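Local coordinates for Mab-21 domain-containing protein (Tribolium castaneum, PDB 7LT2) that senses cytoplasmic double-stranded RNA and, in response, joins ATP and GTP into the cyclic dinucleotide 2',3'-cGAMP for innate immune signalling, at residues L32-E37 and C157-E162; R136-L141 and L194-V199; K263-L268 and M306-E311; P274-Y279 and G333-I338. One frame throughout, in Å; residues are numbered along the deposited sequence.

In the fold
Followed from the N terminus, the chain makes two interlocked pairs of contacts. Contact 1 brings strand 156-161 back to helix 18-42. Before that strand is reached, contact 2 has opened on helix 131-147; it closes on strand 188-200, so the two loops cross. They also touch, F35 CE2 lying 4.1 Å from L194 CD1, and both join helices to the same mixed sheet of the nucleotidyltransferase domain. The C-terminal helical domain repeats the pattern: contact 3 ties helix 258-272 to helix 301-318, and contact 4, opening inside that loop, closes beyond it at 333-338. K266 and S278 link these two, whereas contacts 1 and 3 have centres about 39 Å apart.

Contact 1. Residues L32-E37 and C157-E162; sequences LRTFVE and CELTNE
T34 and L159 mark the crossing of helix 32-37 over strand 157-161, where their CA atoms come within 7.7 Å. The local axes pass 9.1 Å apart at 114°, so the helix runs across the strand. L159 makes the strand's direct apolar contact, while N161, which also faces the helix, reaches it through water. The apolar touch is between methyls: CD1 of L159 lies 4.1 Å from CG2 of T34, the two side chains running past one another in opposite senses. The same CD1 reaches toward the backbone at F35, whose ring turns instead to V142, L146 and L149.

T34 has a second, polar face. Its first torsion (chi1 -57°) sets CG2 anti to the backbone N and leaves OG1 beside that N, where the hydroxyl bonds back to the carbonyl of S30. A water 2.8 Å from T34 OG1 links it to the strand; this water gives a hydrogen bond to T160 O at 3.0 Å and takes one from N161 ND2 at 2.9 Å. Farther along, R33 NH2 donates to another water in the plane of its guanidinium, and E162 OE2 lies 5.2 Å from that nitrogen, opposite charges near each other without a direct salt bridge. The chemistry is thus divided between methyl packing at T34 CG2 and polar links, beginning at T34 OG1, made through single waters near the strand's end.

Contact 2. Residues R136-L141 and L194-V199; sequences RWMESL and LVACFV
M138 lays its bent chain against A196, and most of the contact is that one meeting. The CA atoms of the pair are 6.4 Å apart, close for a helix on a strand, an approach consistent with the small side chain of A196. CG of M138 stands anti to the backbone N (chi1 178°), but the chain then bends at both chi2 (60°) and chi3 (72°), which brings CE back toward the alanine methyl. A196 CB is approached by M138 CE at 3.7 Å and by M138 CB at 3.9 Å, with CG of the methionine only slightly farther off. Here helix 131-147 packs on strand 188-200 of the nucleotidyltransferase sheet; on the same strand, D193, a catalytic magnesium ligand by similarity, directly precedes the contact. L194 takes part chiefly through its backbone, its carbonyl O lying 4.2 Å from M138 CG, while its side chain points to the same side of the sheet and packs on helix 18-42. That helix also supplies M39, which touches both M138 and L141. V195 and C197 face away from helix 131-147, toward V225 of the neighbouring strand 222-225.

Contact 3. Residues K263-L268 and M306-E311; sequences KLIKKL and MTTLRE
Within the helical Mab-21 HhH/H2TH-like domain, I265 and L268 of helix 258-272 pack against T308 and L309 of helix 301-318. The two short segments cross at -50° with their axes 10.6 Å apart, and I265 and L309 have the nearest CA atoms, at 6.9 Å.

I265 carries the contact with the end of its long branch. CG1 lies anti to the carbonyl carbon (chi1 -67°) and the chain continues extended, which sends CD1 straight out to the partner helix. There the methyl meets T308 OG1 at 3.6 Å and the backbone N of L309 at 3.9 Å, with L309 CB slightly farther off; it thus rests on the backbone as much as on side chains. The T308 hydroxyl is not left to this apolar neighbour: OG1 is hydrogen-bonded to V304 O one turn back, so this buried hydroxyl has a polar partner within its own helix.

This is the interior of a helical bundle. Helix 278-291 brings F285 against both I265 and T308, and helix 337-354 adds I350 beside L268 and I351 beside L309.

One turn beyond I265, L268 continues the same apolar strip. Its CD2 touches L309 CD1 at 3.8 Å, the two leucine side chains crossing at about a right angle. K266, an ATP-binding residue by similarity, leaves helix 258-272 on another flank, its NZ hydrogen-bonded to L63 O and its chain touching S278.

Contact 4. Residues P274-Y279 and G333-I338; sequences PNIASY and GHLAPI
L335 is the residue that reaches from 333-338 to 274-279, and its chain can be traced outward atom by atom. CB sets off toward the other segment, and with chi1 at -66° CG lies anti to the carbonyl carbon. CG itself is over one face of the H334 ring, 4.0 Å from H334 NE2 and displaced toward the rim, so the preceding residue flanks the leucine before it crosses. At CG the chain forks. CD2 of L335 stays near the same imidazole, 3.9 Å from H334 NE2. CD1 goes farthest and makes the contact proper: it is 3.9 Å from I276 CD1 and 4.0 Å from N275 O, so that a single methyl touches both a side chain and the backbone of the opposite loop.

I276 answers from an unexpected direction. Its CB points away from L335, but chi2 of -65° folds the end of the chain back, and CD1 comes round to meet the leucine obliquely. The rest of I276 is held among Y312 and I316 of helix 301-318 and I343 of helix 337-354, while L335 also touches L340.

Both partners belong to connections that run straight into helices, A277 and A336 being the N-cap residues of helices 278-291 and 337-354. S278 and Y279, just past the first of these, are ATP-binding residues by similarity. The contact thus joins two helix-entry connections within the Mab-21 helical domain, one of them leading into its probable nucleotide site.

Contact 1. Residues L32-E37 and C157-E162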
# COMPACT_ATOMS: atom_id res chain seq x y z
N LEU A 32 -6.65 14.45 -6.76
CA LEU A 32 -7.59 13.39 -6.39
C LEU A 32 -8.79 13.94 -5.61
O LEU A 32 -9.90 13.41 -5.77
CB LEU A 32 -6.87 12.30 -5.59
CG LEU A 32 -5.80 11.56 -6.40
CD1 LEU A 32 -4.91 10.72 -5.47
CD2 LEU A 32 -6.44 10.68 -7.48
N ARG A 33 -8.61 14.98 -4.79
CA ARG A 33 -9.77 15.58 -4.14
C ARG A 33 -10.73 16.17 -5.17
O ARG A 33 -11.95 16.03 -5.04
CB ARG A 33 -9.33 16.65 -3.14
CG ARG A 33 -9.01 16.11 -1.75
CD ARG A 33 -8.90 17.22 -0.73
NE ARG A 33 -7.75 18.08 -1.00
CZ ARG A 33 -6.52 17.85 -0.54
NH1 ARG A 33 -6.26 16.82 0.25
NH2 ARG A 33 -5.54 18.67 -0.90
N THR A 34 -10.19 16.83 -6.20
CA THR A 34 -11.05 17.33 -7.27
C THR A 34 -11.82 16.19 -7.93
O THR A 34 -13.02 16.31 -8.20
CB THR A 34 -10.21 18.07 -8.32
OG1 THR A 34 -9.49 19.14 -7.68
CG2 THR A 34 -11.12 18.66 -9.40
N PHE A 35 -11.14 15.07 -8.18
CA PHE A 35 -11.81 13.94 -8.83
C PHE A 35 -12.88 13.33 -7.93
O PHE A 35 -13.98 13.02 -8.39
CB PHE A 35 -10.78 12.89 -9.24
CG PHE A 35 -11.34 11.83 -10.15
CD1 PHE A 35 -11.33 11.99 -11.52
CD2 PHE A 35 -11.90 10.68 -9.61
CE1 PHE A 35 -11.86 11.01 -12.35
CE2 PHE A 35 -12.43 9.71 -10.43
CZ PHE A 35 -12.41 9.88 -11.80
N VAL A 36 -12.57 13.16 -6.64
CA VAL A 36 -13.53 12.53 -5.73
C VAL A 36 -14.73 13.44 -5.50
O VAL A 36 -15.87 12.96 -5.39
CB VAL A 36 -12.83 12.13 -4.41
CG1 VAL A 36 -13.85 11.78 -3.32
CG2 VAL A 36 -11.90 10.96 -4.66
N GLU A 37 -14.51 14.76 -5.45
CA GLU A 37 -15.63 15.68 -5.34
C GLU A 37 -16.55 15.57 -6.55
O GLU A 37 -17.78 15.64 -6.42
CB GLU A 37 -15.14 17.12 -5.17
CG GLU A 37 -14.68 17.46 -3.77
CD GLU A 37 -15.81 17.35 -2.75
OE1 GLU A 37 -16.90 17.90 -3.00
OE2 GLU A 37 -15.60 16.71 -1.70
N CYS A 157 -8.14 13.78 -19.57
CA CYS A 157 -8.86 14.73 -18.74
C CYS A 157 -7.94 15.86 -18.32
O CYS A 157 -6.75 15.65 -18.06
CB CYS A 157 -9.42 14.06 -17.49
SG CYS A 157 -10.46 12.66 -17.81
N GLU A 158 -8.50 17.07 -18.23
CA GLU A 158 -7.75 18.23 -17.76
C GLU A 158 -8.39 18.76 -16.49
O GLU A 158 -9.58 19.11 -16.49
CB GLU A 158 -7.69 19.32 -18.83
CG GLU A 158 -6.80 20.49 -18.44
CD GLU A 158 -6.46 21.38 -19.62
OE1 GLU A 158 -5.46 21.08 -20.33
OE2 GLU A 158 -7.19 22.37 -19.85
N LEU A 159 -7.62 18.80 -15.41
CA LEU A 159 -8.05 19.33 -14.12
C LEU A 159 -7.09 20.41 -13.66
O LEU A 159 -5.89 20.36 -13.92
CB LEU A 159 -8.12 18.23 -13.05
CG LEU A 159 -9.09 17.06 -13.22
CD1 LEU A 159 -9.11 16.22 -11.96
CD2 LEU A 159 -10.49 17.56 -13.56
N THR A 160 -7.64 21.40 -12.97
CA THR A 160 -6.84 22.49 -12.42
C THR A 160 -7.01 22.55 -10.91
O THR A 160 -8.03 22.12 -10.37
CB THR A 160 -7.24 23.84 -13.03
OG1 THR A 160 -8.60 24.13 -12.69
CG2 THR A 160 -7.10 23.80 -14.54
N ASN A 161 -5.99 23.07 -10.24
CA ASN A 161 -6.05 23.32 -8.80
C ASN A 161 -5.02 24.40 -8.48
O ASN A 161 -4.50 25.07 -9.38
CB ASN A 161 -5.82 22.04 -8.01
CG ASN A 161 -4.54 21.33 -8.39
OD1 ASN A 161 -3.45 21.88 -8.27
ND2 ASN A 161 -4.66 20.08 -8.83
N GLU A 162 -4.72 24.57 -7.19
CA GLU A 162 -3.83 25.66 -6.78
C GLU A 162 -2.40 25.44 -7.23
O GLU A 162 -1.61 26.40 -7.21
CB GLU A 162 -3.86 25.84 -5.26
CG GLU A 162 -3.29 24.69 -4.45
CD GLU A 162 -4.35 23.68 -4.04
OE1 GLU A 162 -5.07 23.15 -4.92
OE2 GLU A 162 -4.47 23.42 -2.82
O HOH W 1 -5.00 21.21 -1.94
O HOH W 2 -7.36 19.34 -9.49

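Contact 2. Residues R136-L141 and L194-V199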
# COMPACT_ATOMS: atom_id res chain seq x y z
N ARG A 136 -17.17 -3.60 -9.74
CA ARG A 136 -17.90 -3.17 -10.93
C ARG A 136 -18.62 -1.86 -10.68
O ARG A 136 -18.69 -1.00 -11.58
CB ARG A 136 -18.89 -4.26 -11.36
CG ARG A 136 -18.21 -5.50 -11.89
CD ARG A 136 -19.18 -6.42 -12.61
NE ARG A 136 -20.14 -7.02 -11.71
CZ ARG A 136 -19.91 -8.11 -10.99
NH1 ARG A 136 -18.74 -8.73 -11.03
NH2 ARG A 136 -20.88 -8.60 -10.22
N TRP A 137 -19.17 -1.67 -9.48
CA TRP A 137 -19.85 -0.42 -9.15
C TRP A 137 -18.89 0.75 -9.18
O TRP A 137 -19.20 1.81 -9.74
CB TRP A 137 -20.51 -0.55 -7.78
CG TRP A 137 -21.19 0.70 -7.30
CD1 TRP A 137 -22.45 1.12 -7.61
CD2 TRP A 137 -20.65 1.66 -6.39
NE1 TRP A 137 -22.73 2.30 -6.96
CE2 TRP A 137 -21.64 2.65 -6.20
CE3 TRP A 137 -19.44 1.78 -5.71
CZ2 TRP A 137 -21.45 3.75 -5.37
CZ3 TRP A 137 -19.25 2.88 -4.89
CH2 TRP A 137 -20.25 3.85 -4.72
N MET A 138 -17.70 0.59 -8.60
CA MET A 138 -16.73 1.68 -8.58
C MET A 138 -16.21 1.98 -9.99
O MET A 138 -16.05 3.14 -10.36
CB MET A 138 -15.58 1.35 -7.63
CG MET A 138 -14.49 2.41 -7.57
SD MET A 138 -15.11 4.02 -7.01
CE MET A 138 -15.40 3.68 -5.28
N GLU A 139 -15.93 0.94 -10.78
CA GLU A 139 -15.50 1.13 -12.16
C GLU A 139 -16.53 1.94 -12.94
O GLU A 139 -16.17 2.87 -13.67
CB GLU A 139 -15.25 -0.23 -12.81
CG GLU A 139 -15.03 -0.18 -14.31
CD GLU A 139 -14.94 -1.58 -14.92
OE1 GLU A 139 -15.15 -2.57 -14.20
OE2 GLU A 139 -14.67 -1.68 -16.14
N SER A 140 -17.81 1.59 -12.80
CA SER A 140 -18.86 2.34 -13.49
C SER A 140 -18.89 3.79 -13.03
O SER A 140 -19.00 4.71 -13.86
CB SER A 140 -20.21 1.66 -13.24
OG SER A 140 -21.28 2.44 -13.74
N LEU A 141 -18.77 4.03 -11.72
CA LEU A 141 -18.79 5.40 -11.21
C LEU A 141 -17.59 6.20 -11.70
O LEU A 141 -17.72 7.38 -12.04
CB LEU A 141 -18.82 5.37 -9.68
CG LEU A 141 -18.74 6.71 -8.95
CD1 LEU A 141 -19.81 7.68 -9.44
CD2 LEU A 141 -18.86 6.47 -7.45
N LEU A 194 -7.78 3.29 -7.95
CA LEU A 194 -8.95 3.74 -7.20
C LEU A 194 -9.64 2.50 -6.63
O LEU A 194 -10.38 1.82 -7.34
CB LEU A 194 -9.87 4.57 -8.08
CG LEU A 194 -9.20 5.68 -8.89
CD1 LEU A 194 -10.21 6.36 -9.80
CD2 LEU A 194 -8.52 6.69 -7.98
N VAL A 195 -9.40 2.22 -5.36
CA VAL A 195 -9.78 0.96 -4.73
C VAL A 195 -10.95 1.20 -3.78
O VAL A 195 -10.81 1.92 -2.78
CB VAL A 195 -8.59 0.34 -3.97
CG1 VAL A 195 -8.97 -1.02 -3.41
CG2 VAL A 195 -7.36 0.25 -4.88
N ALA A 196 -12.09 0.57 -4.07
CA ALA A 196 -13.27 0.70 -3.23
C ALA A 196 -13.15 -0.21 -2.01
O ALA A 196 -13.07 -1.44 -2.15
CB ALA A 196 -14.52 0.34 -4.03
N CYS A 197 -13.15 0.39 -0.81
CA CYS A 197 -12.99 -0.34 0.44
C CYS A 197 -14.14 -0.01 1.38
O CYS A 197 -14.87 0.96 1.19
CB CYS A 197 -11.67 0.03 1.13
SG CYS A 197 -10.20 -0.13 0.08
N PHE A 198 -14.30 -0.83 2.42
CA PHE A 198 -15.29 -0.59 3.46
C PHE A 198 -14.59 -0.50 4.81
O PHE A 198 -13.80 -1.38 5.17
CB PHE A 198 -16.37 -1.68 3.48
CG PHE A 198 -17.37 -1.52 2.37
CD1 PHE A 198 -18.50 -0.73 2.55
CD2 PHE A 198 -17.18 -2.15 1.15
CE1 PHE A 198 -19.42 -0.58 1.52
CE2 PHE A 198 -18.10 -2.00 0.13
CZ PHE A 198 -19.21 -1.21 0.32
N VAL A 199 -14.89 0.57 5.56
CA VAL A 199 -14.19 0.91 6.80
C VAL A 199 -15.11 0.64 7.99
O VAL A 199 -16.33 0.83 7.91
CB VAL A 199 -13.70 2.37 6.79
CG1 VAL A 199 -14.86 3.36 6.67
CG2 VAL A 199 -12.84 2.66 8.02

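Contact 3. Residues K263-L268 and M306-E311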
# COMPACT_ATOMS: atom_id res chain seq x y z
N LYS A 263 14.74 -0.05 3.25
CA LYS A 263 14.96 0.26 1.85
C LYS A 263 16.28 -0.32 1.35
O LYS A 263 16.36 -0.77 0.20
CB LYS A 263 14.88 1.77 1.63
CG LYS A 263 13.43 2.29 1.70
CD LYS A 263 13.35 3.79 1.47
CE LYS A 263 13.66 4.56 2.74
NZ LYS A 263 13.38 6.02 2.58
N LEU A 264 17.31 -0.34 2.20
CA LEU A 264 18.56 -0.99 1.83
C LEU A 264 18.34 -2.47 1.55
O LEU A 264 18.87 -3.01 0.57
CB LEU A 264 19.61 -0.80 2.93
CG LEU A 264 20.14 0.62 3.15
CD1 LEU A 264 20.83 0.73 4.50
CD2 LEU A 264 21.10 1.00 2.03
N ILE A 265 17.56 -3.14 2.40
CA ILE A 265 17.27 -4.55 2.17
C ILE A 265 16.39 -4.73 0.93
O ILE A 265 16.61 -5.65 0.13
CB ILE A 265 16.64 -5.18 3.42
CG1 ILE A 265 17.67 -5.22 4.56
CG2 ILE A 265 16.10 -6.58 3.12
CD1 ILE A 265 17.12 -5.74 5.87
N LYS A 266 15.41 -3.84 0.73
CA LYS A 266 14.58 -3.93 -0.47
C LYS A 266 15.42 -3.71 -1.73
O LYS A 266 15.17 -4.34 -2.77
CB LYS A 266 13.43 -2.93 -0.42
CG LYS A 266 12.30 -3.32 0.54
CD LYS A 266 11.24 -2.23 0.64
CE LYS A 266 10.52 -2.02 -0.68
NZ LYS A 266 9.32 -1.13 -0.56
N LYS A 267 16.41 -2.81 -1.66
CA LYS A 267 17.30 -2.61 -2.80
C LYS A 267 18.09 -3.87 -3.10
O LYS A 267 18.24 -4.26 -4.26
CB LYS A 267 18.24 -1.44 -2.52
CG LYS A 267 19.17 -1.06 -3.69
CD LYS A 267 18.39 -0.44 -4.83
CE LYS A 267 19.30 0.23 -5.86
NZ LYS A 267 20.22 -0.76 -6.48
N LEU A 268 18.59 -4.53 -2.05
CA LEU A 268 19.27 -5.82 -2.22
C LEU A 268 18.33 -6.85 -2.83
O LEU A 268 18.74 -7.63 -3.70
CB LEU A 268 19.80 -6.29 -0.87
CG LEU A 268 20.59 -7.60 -0.82
CD1 LEU A 268 21.85 -7.49 -1.67
CD2 LEU A 268 20.94 -7.96 0.62
N MET A 306 22.79 -4.54 9.38
CA MET A 306 23.38 -5.87 9.47
C MET A 306 22.54 -6.81 10.32
O MET A 306 22.38 -7.99 9.99
CB MET A 306 24.80 -5.78 10.03
CG MET A 306 25.81 -5.16 9.08
SD MET A 306 25.97 -6.09 7.54
CE MET A 306 26.42 -7.70 8.18
N THR A 307 22.00 -6.31 11.43
CA THR A 307 21.23 -7.18 12.31
C THR A 307 19.91 -7.58 11.68
O THR A 307 19.53 -8.76 11.74
CB THR A 307 21.01 -6.50 13.66
OG1 THR A 307 22.27 -6.35 14.32
CG2 THR A 307 20.08 -7.33 14.53
N THR A 308 19.19 -6.63 11.07
CA THR A 308 17.92 -6.97 10.45
C THR A 308 18.12 -7.81 9.20
O THR A 308 17.28 -8.67 8.89
CB THR A 308 17.09 -5.71 10.12
OG1 THR A 308 17.83 -4.82 9.27
CG2 THR A 308 16.69 -4.99 11.40
N LEU A 309 19.23 -7.62 8.49
CA LEU A 309 19.53 -8.47 7.34
C LEU A 309 19.74 -9.91 7.77
O LEU A 309 19.25 -10.84 7.11
CB LEU A 309 20.75 -7.94 6.59
CG LEU A 309 21.24 -8.77 5.39
CD1 LEU A 309 20.19 -8.87 4.28
CD2 LEU A 309 22.54 -8.20 4.83
N ARG A 310 20.47 -10.12 8.87
CA ARG A 310 20.66 -11.47 9.40
C ARG A 310 19.33 -12.11 9.79
O ARG A 310 19.09 -13.29 9.51
CB ARG A 310 21.60 -11.43 10.60
CG ARG A 310 23.04 -11.08 10.25
CD ARG A 310 23.91 -11.09 11.50
NE ARG A 310 25.25 -10.59 11.24
CZ ARG A 310 26.26 -11.33 10.80
NH1 ARG A 310 26.12 -12.62 10.56
NH2 ARG A 310 27.45 -10.76 10.60
N GLU A 311 18.45 -11.34 10.46
CA GLU A 311 17.17 -11.88 10.91
C GLU A 311 16.24 -12.14 9.73
O GLU A 311 15.50 -13.13 9.72
CB GLU A 311 16.54 -10.94 11.95
CG GLU A 311 16.69 -11.42 13.39
CD GLU A 311 15.94 -12.71 13.65
OE1 GLU A 311 14.69 -12.66 13.66
OE2 GLU A 311 16.61 -13.76 13.83

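Contact 4. Residues P274-Y279 and G333-I338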
# COMPACT_ATOMS: atom_id res chain seq x y z
N PRO A 274 14.31 -10.95 -6.65
CA PRO A 274 12.98 -10.35 -6.85
C PRO A 274 11.83 -11.32 -6.61
O PRO A 274 10.67 -10.90 -6.65
CB PRO A 274 13.01 -9.91 -8.33
CG PRO A 274 14.44 -10.04 -8.77
CD PRO A 274 15.04 -11.10 -7.91
N ASN A 275 12.13 -12.60 -6.37
CA ASN A 275 11.11 -13.58 -6.01
C ASN A 275 10.37 -13.22 -4.73
O ASN A 275 9.28 -13.76 -4.50
CB ASN A 275 11.76 -14.95 -5.83
CG ASN A 275 12.82 -15.24 -6.88
OD1 ASN A 275 13.87 -14.61 -6.90
ND2 ASN A 275 12.53 -16.19 -7.76
N ILE A 276 10.94 -12.36 -3.88
CA ILE A 276 10.37 -12.02 -2.59
C ILE A 276 9.62 -10.70 -2.72
O ILE A 276 10.20 -9.69 -3.14
CB ILE A 276 11.46 -11.92 -1.50
CG1 ILE A 276 12.21 -13.24 -1.36
CG2 ILE A 276 10.85 -11.46 -0.17
CD1 ILE A 276 11.37 -14.40 -0.85
N ALA A 277 8.34 -10.69 -2.37
CA ALA A 277 7.55 -9.48 -2.45
C ALA A 277 7.94 -8.49 -1.35
O ALA A 277 8.34 -8.87 -0.25
CB ALA A 277 6.06 -9.81 -2.34
N SER A 278 7.81 -7.20 -1.67
CA SER A 278 8.20 -6.15 -0.72
C SER A 278 7.43 -6.26 0.59
O SER A 278 7.99 -6.01 1.66
CB SER A 278 7.99 -4.78 -1.35
OG SER A 278 8.87 -4.59 -2.45
N TYR A 279 6.15 -6.65 0.54
CA TYR A 279 5.38 -6.73 1.78
C TYR A 279 5.93 -7.81 2.70
O TYR A 279 5.74 -7.74 3.92
CB TYR A 279 3.90 -6.98 1.50
CG TYR A 279 3.04 -6.90 2.75
CD1 TYR A 279 2.84 -5.69 3.42
CD2 TYR A 279 2.43 -8.04 3.27
CE1 TYR A 279 2.05 -5.62 4.56
CE2 TYR A 279 1.63 -7.97 4.41
CZ TYR A 279 1.45 -6.77 5.05
OH TYR A 279 0.66 -6.72 6.18
N GLY A 333 4.44 -19.28 2.09
CA GLY A 333 4.11 -20.69 2.05
C GLY A 333 3.95 -21.25 0.65
O GLY A 333 4.06 -22.46 0.45
N HIS A 334 3.71 -20.39 -0.34
CA HIS A 334 3.53 -20.81 -1.72
C HIS A 334 4.84 -20.90 -2.50
O HIS A 334 4.84 -21.43 -3.61
CB HIS A 334 2.57 -19.86 -2.44
CG HIS A 334 3.07 -18.45 -2.51
ND1 HIS A 334 3.11 -17.62 -1.41
CD2 HIS A 334 3.56 -17.72 -3.54
CE1 HIS A 334 3.60 -16.45 -1.76
NE2 HIS A 334 3.88 -16.48 -3.05
N LEU A 335 5.94 -20.40 -1.95
CA LEU A 335 7.21 -20.43 -2.67
C LEU A 335 7.92 -21.77 -2.46
O LEU A 335 7.88 -22.34 -1.37
CB LEU A 335 8.11 -19.29 -2.21
CG LEU A 335 7.61 -17.88 -2.55
CD1 LEU A 335 8.58 -16.85 -2.02
CD2 LEU A 335 7.43 -17.73 -4.06
N ALA A 336 8.58 -22.24 -3.51
CA ALA A 336 9.17 -23.57 -3.49
C ALA A 336 10.39 -23.60 -2.56
O ALA A 336 11.14 -22.62 -2.49
CB ALA A 336 9.58 -23.99 -4.90
N PRO A 337 10.60 -24.71 -1.84
CA PRO A 337 11.79 -24.82 -0.97
C PRO A 337 13.11 -24.57 -1.68
O PRO A 337 14.00 -23.94 -1.10
CB PRO A 337 11.69 -26.26 -0.44
CG PRO A 337 10.23 -26.57 -0.48
CD PRO A 337 9.69 -25.86 -1.69
N ILE A 338 13.26 -25.05 -2.91
CA ILE A 338 14.50 -24.83 -3.66
C ILE A 338 14.74 -23.34 -3.86
O ILE A 338 15.86 -22.85 -3.67
CB ILE A 338 14.45 -25.58 -5.00
CG1 ILE A 338 14.56 -27.09 -4.77
CG2 ILE A 338 15.55 -25.10 -5.94
CD1 ILE A 338 14.29 -27.91 -6.01